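PDB 4F1V: putative alkaline phosphatase from Pseudomonas fluorescens, which binds phosphate with high affinity in the periplasm and probably delivers it to the membrane components of the PstSACB import system. Local coordinates for residues 6-9 against 10-13; 13-17 against 18-22; 180-183 against 184-187. One frame throughout, in Å; residues are numbered along the deposited sequence. Where two conformers were deposited one is given.

Contact 1 (6-9 against 10-13). With PI (hydrogenphosphate ion), chain B.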
ATOM      1  N   GLY A   6      -0.173   7.472  11.473  1.00  4.11           N
ATOM      2  CA  GLY A   6      -0.479   6.046  11.580  1.00  3.61           C
ATOM      3  C   GLY A   6      -1.335   5.640  10.408  1.00  3.67           C
ATOM      4  O   GLY A   6      -1.665   6.439   9.539  1.00  4.12           O
ATOM      5  N   GLY A   7      -1.705   4.332  10.391  1.00  3.36           N
ATOM      6  CA  GLY A   7      -2.516   3.807   9.304  1.00  3.28           C
ATOM      7  C   GLY A   7      -1.968   2.505   8.791  1.00  3.39           C
ATOM      8  O   GLY A   7      -1.718   1.551   9.557  1.00  3.64           O
ATOM      9  N   ALA A   8      -1.772   2.427   7.458  1.00  3.37           N
ATOM     10  CA  ALA A   8      -1.295   1.242   6.763  1.00  2.87           C
ATOM     11  C   ALA A   8      -0.215   0.493   7.544  1.00  2.98           C
ATOM     12  O   ALA A   8       0.805   1.081   7.935  1.00  3.17           O
ATOM     13  CB  ALA A   8      -0.725   1.673   5.416  1.00  3.27           C
ATOM     14  N   THR A   9      -0.401  -0.828   7.673  1.00  2.94           N
ATOM     15  CA  THR A   9       0.629  -1.689   8.210  1.00  2.88           C
ATOM     16  C   THR A   9       1.662  -2.135   7.165  1.00  3.45           C
ATOM     17  O   THR A   9       2.802  -2.439   7.538  1.00  3.31           O
ATOM     18  CB  THR A   9       0.055  -2.936   8.955  1.00  3.11           C
ATOM     19  OG1 THR A   9      -0.524  -3.874   8.013  1.00  3.56           O
ATOM     20  CG2 THR A   9      -0.911  -2.545  10.029  1.00  4.38           C
ATOM     21  N   LEU A  10       1.306  -2.152   5.874  1.00  2.99           N
ATOM     22  CA  LEU A  10       2.238  -2.661   4.859  1.00  3.16           C
ATOM     23  C   LEU A  10       3.617  -1.998   4.999  1.00  3.19           C
ATOM     24  O   LEU A  10       4.634  -2.731   4.936  1.00  3.40           O
ATOM     25  CB  LEU A  10       1.597  -2.575   3.475  1.00  3.18           C
ATOM     26  CG  LEU A  10       2.493  -2.799   2.243  1.00  3.54           C
ATOM     27  CD1 LEU A  10       1.717  -3.385   1.102  1.00  4.32           C
ATOM     28  CD2 LEU A  10       3.190  -1.490   1.803  1.00  4.18           C
ATOM     29  N   PRO A  11       3.702  -0.677   5.164  1.00  3.17           N
ATOM     30  CA  PRO A  11       4.999   0.037   5.259  1.00  3.37           C
ATOM     31  C   PRO A  11       5.359   0.478   6.684  1.00  3.47           C
ATOM     32  O   PRO A  11       6.207   1.327   6.873  1.00  4.08           O
ATOM     33  CB  PRO A  11       4.794   1.277   4.396  1.00  4.59           C
ATOM     34  CG  PRO A  11       3.371   1.652   4.741  1.00  4.51           C
ATOM     35  CD  PRO A  11       2.628   0.332   4.999  1.00  3.16           C
ATOM     36  N   GLN A  12       4.701  -0.091   7.699  1.00  3.50           N
ATOM     37  CA  GLN A  12       4.932   0.485   9.044  0.50  3.73           C
ATOM     38  C   GLN A  12       6.389   0.331   9.489  1.00  4.49           C
ATOM     39  O   GLN A  12       6.869   1.223  10.188  1.00  5.06           O
ATOM     40  CB  GLN A  12       3.996  -0.111  10.116  0.50  3.59           C
ATOM     41  CG  GLN A  12       4.365  -1.574  10.435  0.50  3.15           C
ATOM     42  CD  GLN A  12       3.420  -2.229  11.377  0.50  4.08           C
ATOM     43  OE1 GLN A  12       2.205  -1.954  11.365  0.50  4.91           O
ATOM     44  NE2 GLN A  12       3.943  -3.066  12.249  0.50  5.50           N
ATOM     45  N   ALA A  13       7.106  -0.727   9.065  1.00  4.67           N
ATOM     46  CA  ALA A  13       8.503  -0.853   9.496  1.00  5.31           C
ATOM     47  C   ALA A  13       9.381   0.202   8.850  1.00  5.02           C
ATOM     48  O   ALA A  13      10.409   0.608   9.456  1.00  6.24           O
ATOM     49  CB  ALA A  13       9.032  -2.271   9.200  1.00  6.41           C
TER
HETATM   50  P    PI B1401      -2.662  -2.190   5.233  1.00  2.78           P
HETATM   51  O1   PI B1401      -3.800  -1.193   5.013  1.00  2.77           O
HETATM   52  O2   PI B1401      -2.455  -2.479   6.722  1.00  3.22           O
HETATM   53  O3   PI B1401      -2.922  -3.479   4.442  1.00  3.08           O
HETATM   54  O4   PI B1401      -1.345  -1.547   4.716  1.00  3.15           O
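The phosphate pocket of this Venus flytrap protein is partly built by a type I beta turn from Thr9 to Gln12, which carries the chain from strand 5-7 into helix 12-15. Gln12 N closes the turn on Thr9 O at 3.0 Å, nearly straight at the hydrogen (172°), with the donor well above the carbonyl plane. The turn leaves consecutive amides for the anion: Thr9 N gives a hydrogen bond of 2.8 Å to O2 of the hydrogenphosphate and Leu10 N one of 3.0 Å to O4. Threonine suits the first position because its OG1, held between the backbone N and the carbonyl carbon (chi1 71°), reaches the O2 that the amide also holds, at 2.7 Å; Ser191 also bonds that hydroxyl. From the other lobe Arg142, Ser146, Gly147 and Thr148 also bond the anion, as does Ser33.

Gln12 runs alongside Thr9, both side chains pointing the same way. In one of its two conformers its NE2 bonds Gln192, while its OE1 rests against carbon, 3.4 Å from Thr9 CB and as near to Thr9 CG2. Pro11, at the N-cap position, needs no amide partner and sets its ring beside the small Ala8, CD lying 3.6 Å from Ala8 CB. The same methyl borders the anion, with Ala8 CB 3.4 Å from phosphate O4.

Contact 2 (13-17 against 18-22)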
ATOM      1  N   ALA A  13       7.106  -0.727   9.065  1.00  4.67           N
ATOM      2  CA  ALA A  13       8.503  -0.853   9.496  1.00  5.31           C
ATOM      3  C   ALA A  13       9.381   0.202   8.850  1.00  5.02           C
ATOM      4  O   ALA A  13      10.409   0.608   9.456  1.00  6.24           O
ATOM      5  CB  ALA A  13       9.032  -2.271   9.200  1.00  6.41           C
ATOM      6  N   LEU A  14       9.033   0.698   7.672  1.00  4.31           N
ATOM      7  CA  LEU A  14       9.744   1.818   7.092  1.00  4.75           C
ATOM      8  C   LEU A  14       9.570   3.066   7.979  1.00  4.22           C
ATOM      9  O   LEU A  14      10.559   3.701   8.375  1.00  4.86           O
ATOM     10  CB  LEU A  14       9.243   2.070   5.658  1.00  4.34           C
ATOM     11  CG  LEU A  14       9.690   3.378   5.052  1.00  4.84           C
ATOM     12  CD1 LEU A  14      11.194   3.448   4.949  1.00  5.77           C
ATOM     13  CD2 LEU A  14       9.040   3.589   3.687  1.00  5.87           C
ATOM     14  N   TYR A  15       8.323   3.417   8.308  1.00  4.16           N
ATOM     15  CA  TYR A  15       8.116   4.656   9.068  1.00  3.57           C
ATOM     16  C   TYR A  15       8.596   4.523  10.496  1.00  4.36           C
ATOM     17  O   TYR A  15       8.887   5.573  11.129  1.00  5.03           O
ATOM     18  CB  TYR A  15       6.608   5.055   9.043  1.00  4.32           C
ATOM     19  CG  TYR A  15       6.112   5.259   7.630  1.00  3.73           C
ATOM     20  CD1 TYR A  15       6.847   5.969   6.653  1.00  4.78           C
ATOM     21  CD2 TYR A  15       4.885   4.764   7.258  1.00  3.85           C
ATOM     22  CE1 TYR A  15       6.390   6.095   5.376  1.00  5.04           C
ATOM     23  CE2 TYR A  15       4.388   4.907   5.968  1.00  3.73           C
ATOM     24  CZ  TYR A  15       5.146   5.539   5.018  1.00  3.86           C
ATOM     25  OH  TYR A  15       4.749   5.651   3.711  1.00  4.74           O
ATOM     26  N   GLN A  16       8.838   3.302  10.980  0.50  3.77           N
ATOM     27  CA  GLN A  16       9.456   3.040  12.254  0.50  3.99           C
ATOM     28  C   GLN A  16      10.975   2.900  12.221  0.50  3.85           C
ATOM     29  O   GLN A  16      11.576   2.734  13.293  0.50  5.50           O
ATOM     30  CB  GLN A  16       8.789   1.777  12.896  0.50  5.06           C
ATOM     31  CG  GLN A  16       7.360   2.071  13.200  0.50  4.31           C
ATOM     32  CD  GLN A  16       6.473   0.846  13.437  0.50  5.88           C
ATOM     33  OE1 GLN A  16       6.963  -0.297  13.323  0.50  7.53           O
ATOM     34  NE2 GLN A  16       5.199   1.007  13.779  0.50  6.50           N
ATOM     35  N   THR A  17      11.560   2.939  11.091  0.70  4.93           N
ATOM     36  CA  THR A  17      13.054   2.972  10.993  0.70  4.40           C
ATOM     37  C   THR A  17      13.528   4.307  11.570  0.70  5.49           C
ATOM     38  O   THR A  17      13.044   5.377  11.152  0.70  4.88           O
ATOM     39  CB  THR A  17      13.466   2.750   9.562  0.70  5.15           C
ATOM     40  OG1 THR A  17      13.140   1.430   9.120  0.70  5.82           O
ATOM     41  CG2 THR A  17      14.962   2.916   9.361  0.70  6.24           C
ATOM     42  N   SER A  18      14.520   4.252  12.485  1.00  6.23           N
ATOM     43  CA  SER A  18      15.037   5.479  13.087  1.00  5.91           C
ATOM     44  C   SER A  18      15.393   6.462  12.026  1.00  5.94           C
ATOM     45  O   SER A  18      16.087   6.107  11.042  1.00  6.71           O
ATOM     46  CB  SER A  18      16.246   5.119  13.954  1.00  7.14           C
ATOM     47  OG  SER A  18      16.588   6.217  14.772  1.00  8.79           O
ATOM     48  N   GLY A  19      15.021   7.729  12.207  1.00  6.27           N
ATOM     49  CA  GLY A  19      15.366   8.816  11.325  1.00  7.04           C
ATOM     50  C   GLY A  19      14.521   9.013  10.093  1.00  6.59           C
ATOM     51  O   GLY A  19      14.654  10.032   9.440  1.00  7.38           O
ATOM     52  N   VAL A  20      13.630   8.060   9.753  1.00  5.18           N
ATOM     53  CA  VAL A  20      12.794   8.236   8.556  1.00  4.59           C
ATOM     54  C   VAL A  20      11.765   9.368   8.776  1.00  4.80           C
ATOM     55  O   VAL A  20      11.624  10.233   7.908  1.00  5.21           O
ATOM     56  CB  VAL A  20      12.144   6.893   8.190  1.00  4.62           C
ATOM     57  CG1 VAL A  20      10.978   7.044   7.198  1.00  4.78           C
ATOM     58  CG2 VAL A  20      13.168   5.915   7.675  1.00  5.40           C
ATOM     59  N   LEU A  21      11.056   9.341   9.902  1.00  4.41           N
ATOM     60  CA  LEU A  21      10.258  10.472  10.330  1.00  4.71           C
ATOM     61  C   LEU A  21      11.205  11.449  11.061  1.00  5.16           C
ATOM     62  O   LEU A  21      12.054  11.019  11.834  1.00  6.91           O
ATOM     63  CB  LEU A  21       9.114  10.089  11.211  1.00  5.03           C
ATOM     64  CG  LEU A  21       8.175   8.994  10.651  1.00  5.24           C
ATOM     65  CD1 LEU A  21       7.101   8.688  11.651  1.00  6.34           C
ATOM     66  CD2 LEU A  21       7.604   9.409   9.310  1.00  5.63           C
ATOM     67  N   THR A  22      11.028  12.743  10.825  1.00  5.11           N
ATOM     68  CA  THR A  22      11.908  13.782  11.297  1.00  5.02           C
ATOM     69  C   THR A  22      11.438  14.390  12.632  1.00  5.25           C
ATOM     70  O   THR A  22      10.544  13.871  13.290  1.00  5.87           O
ATOM     71  CB  THR A  22      12.082  14.797  10.146  1.00  5.26           C
ATOM     72  OG1 THR A  22      10.812  15.190   9.668  1.00  5.44           O
ATOM     73  CG2 THR A  22      12.817  14.205   8.962  1.00  6.82           C
TER
HETATM   74  O   HOH W   1      11.058   7.190  11.970  1.00  5.57           O
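Leu14, in the short helix 12-15, meets Val20 where the chain bends back on itself. The two side chains cross at about a right angle, and Leu14 CD1 stops 4.2 Å from Val20 CG2. Both also touch Ala328 of helix 326-331, so branched apolar residues fit this buried seam. Leu14 O accepts the amide of Thr17, while CG1 and CG2 of Val20 both lie against that oxygen, CG2 at 3.5 Å.

Tyr15 follows with its ring turned so that Val20 CG1 lies at the edge, near the ring plane, 4.3 Å from Tyr15 CD1; Leu21 CD2 approaches the same CD1 obliquely. The hydroxyl reaches beyond the turn to Ser90. Gln16 points away from the returning chain, its NE2 bonding Tyr28 O.

Thr17 ends the segment. In one of its two conformers OG1, beside the backbone N, donates to Ala13 O at 2.9 Å, a side-chain bond back into the helix, and Thr17 CB lies 3.7 Å from Val20 CG2. Its carbonyl oxygen accepts Val20 N at 3.1 Å (167° at the hydrogen), closing a type II turn whose third position is Gly19, at ease with a positive phi of 83°. A water donates to Tyr15 O and Thr17 O and accepts from Leu21 N at 3.0 Å.

Thr17 O is therefore gripped by an amide and a water together, and the water adds a second, indirect link, joining Tyr15 O and Thr17 O to Leu21 N. These carbonyls and the amides of Val20 and Leu21 are bonded by one another and by the water, which leaves the side chains of Val20 and Leu21 to make apolar contacts with Leu14 and Tyr15.

Contact 3 (180-183 against 184-187)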
ATOM      1  N   GLY A 180     -18.002 -15.609  -3.421  1.00  9.09           N
ATOM      2  CA  GLY A 180     -17.669 -15.861  -2.059  1.00  9.47           C
ATOM      3  C   GLY A 180     -16.233 -16.213  -1.789  1.00  7.71           C
ATOM      4  O   GLY A 180     -15.415 -16.450  -2.673  1.00  7.89           O
ATOM      5  N   LEU A 181     -15.936 -16.288  -0.481  1.00  7.63           N
ATOM      6  CA  LEU A 181     -14.644 -16.752  -0.049  1.00  7.52           C
ATOM      7  C   LEU A 181     -14.484 -18.244  -0.323  1.00  6.99           C
ATOM      8  O   LEU A 181     -15.465 -19.012  -0.278  1.00  8.64           O
ATOM      9  CB  LEU A 181     -14.497 -16.518   1.467  1.00  6.84           C
ATOM     10  CG  LEU A 181     -14.228 -15.076   1.890  1.00  7.27           C
ATOM     11  CD1 LEU A 181     -14.445 -14.915   3.368  1.00  7.78           C
ATOM     12  CD2 LEU A 181     -12.837 -14.650   1.566  1.00  9.59           C
ATOM     13  N   PRO A 182     -13.249 -18.726  -0.450  1.00  7.51           N
ATOM     14  CA  PRO A 182     -13.029 -20.195  -0.430  1.00  7.53           C
ATOM     15  C   PRO A 182     -13.501 -20.782   0.868  1.00  7.25           C
ATOM     16  O   PRO A 182     -13.299 -20.176   1.927  1.00  7.25           O
ATOM     17  CB  PRO A 182     -11.524 -20.338  -0.631  1.00  8.61           C
ATOM     18  CG  PRO A 182     -11.045 -18.981  -1.197  1.00  8.89           C
ATOM     19  CD  PRO A 182     -11.998 -18.002  -0.547  1.00  7.61           C
ATOM     20  N   ALA A 183     -14.088 -22.000   0.788  1.00  7.86           N
ATOM     21  CA  ALA A 183     -14.411 -22.694   2.011  1.00  8.28           C
ATOM     22  C   ALA A 183     -13.171 -22.800   2.897  1.00  7.38           C
ATOM     23  O   ALA A 183     -12.069 -23.048   2.433  1.00  8.11           O
ATOM     24  CB  ALA A 183     -14.981 -24.084   1.687  1.00 10.91           C
ATOM     25  N   GLY A 184     -13.362 -22.586   4.203  1.00  7.53           N
ATOM     26  CA  GLY A 184     -12.291 -22.755   5.151  1.00  7.80           C
ATOM     27  C   GLY A 184     -11.353 -21.579   5.271  1.00  7.23           C
ATOM     28  O   GLY A 184     -10.355 -21.642   6.015  1.00  7.48           O
ATOM     29  N   ALA A 185     -11.577 -20.496   4.508  1.00  5.99           N
ATOM     30  CA  ALA A 185     -10.653 -19.361   4.570  1.00  5.32           C
ATOM     31  C   ALA A 185     -10.614 -18.767   6.006  1.00  5.40           C
ATOM     32  O   ALA A 185     -11.627 -18.798   6.718  1.00  7.40           O
ATOM     33  CB  ALA A 185     -11.066 -18.288   3.599  1.00  6.48           C
ATOM     34  N   VAL A 186      -9.468 -18.268   6.377  1.00  5.30           N
ATOM     35  CA  VAL A 186      -9.169 -17.731   7.724  1.00  5.18           C
ATOM     36  C   VAL A 186      -8.932 -16.224   7.641  1.00  5.03           C
ATOM     37  O   VAL A 186      -8.061 -15.777   6.886  1.00  5.73           O
ATOM     38  CB  VAL A 186      -7.915 -18.428   8.310  1.00  6.68           C
ATOM     39  CG1 VAL A 186      -7.512 -17.793   9.645  1.00  7.97           C
ATOM     40  CG2 VAL A 186      -8.187 -19.922   8.488  1.00  9.20           C
ATOM     41  N   ALA A 187      -9.682 -15.439   8.398  1.00  5.23           N
ATOM     42  CA  ALA A 187      -9.510 -14.011   8.549  1.00  5.01           C
ATOM     43  C   ALA A 187      -8.498 -13.698   9.650  1.00  4.57           C
ATOM     44  O   ALA A 187      -8.513 -14.330  10.699  1.00  6.33           O
ATOM     45  CB  ALA A 187     -10.804 -13.312   8.860  1.00  6.38           C
TER
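Ala185, Gly184 and Ala183 carry this type II beta turn, which runs from Pro182 to Ala185 and delivers the chain into strand 186-188, an outermost strand of the four-stranded mixed sheet within this chain. Ala185 N closes the turn on Pro182 O at 3.1 Å. The bond is somewhat bent, 152° at the hydrogen, and its donor stands above the carbonyl plane.

Ala185 is also the apolar partner of the preceding arm. Its CB points toward that arm, 4.3 Å from Pro182 CD and 4.4 Å from Leu181 CB, and the same side chain also touches Tyr141 on strand 138-142. Val186 then joins that strand through backbone bonds with Val139 and Tyr141, so the turn leads straight into sheet pairing.

The exposed corner belongs to Ala183 and Gly184. Gly184 takes the third position of the turn with phi 82° and psi near 0°, and having no CB it leaves room for Ala183 O, which the flipped peptide of a type II turn brings over to that side. Ala183 fills the second position with extended angles, its methyl directed away from the closing arm. Proline suits the first position, since its amide has no hydrogen to give and only its carbonyl is needed. Of the side chains in 184-187, that of Ala185 comes closest to this carbonyl, its CB 3.4 Å from Pro182 O.

Contacts 1 and 2 follow one another along the chain and share Ala13: the first runs from strand 5-7 into helix 12-15, the second takes the chain out of that helix toward strand 29-30. Their centres lie about 11 Å apart, and both lie within the beta-alpha-beta unit of strand 5-7, helix 12-15 and strand 29-30. Contact 3 comes much later, at the edge of the other sheet, its centre about 25 Å from that of contact 1 and about 35 Å from that of contact 2, on the opposite side of the chain's centre from contact 2. Strand 138-142, which pairs with its strand 186-188, ends in Arg142, so both lobes contribute to one anion site.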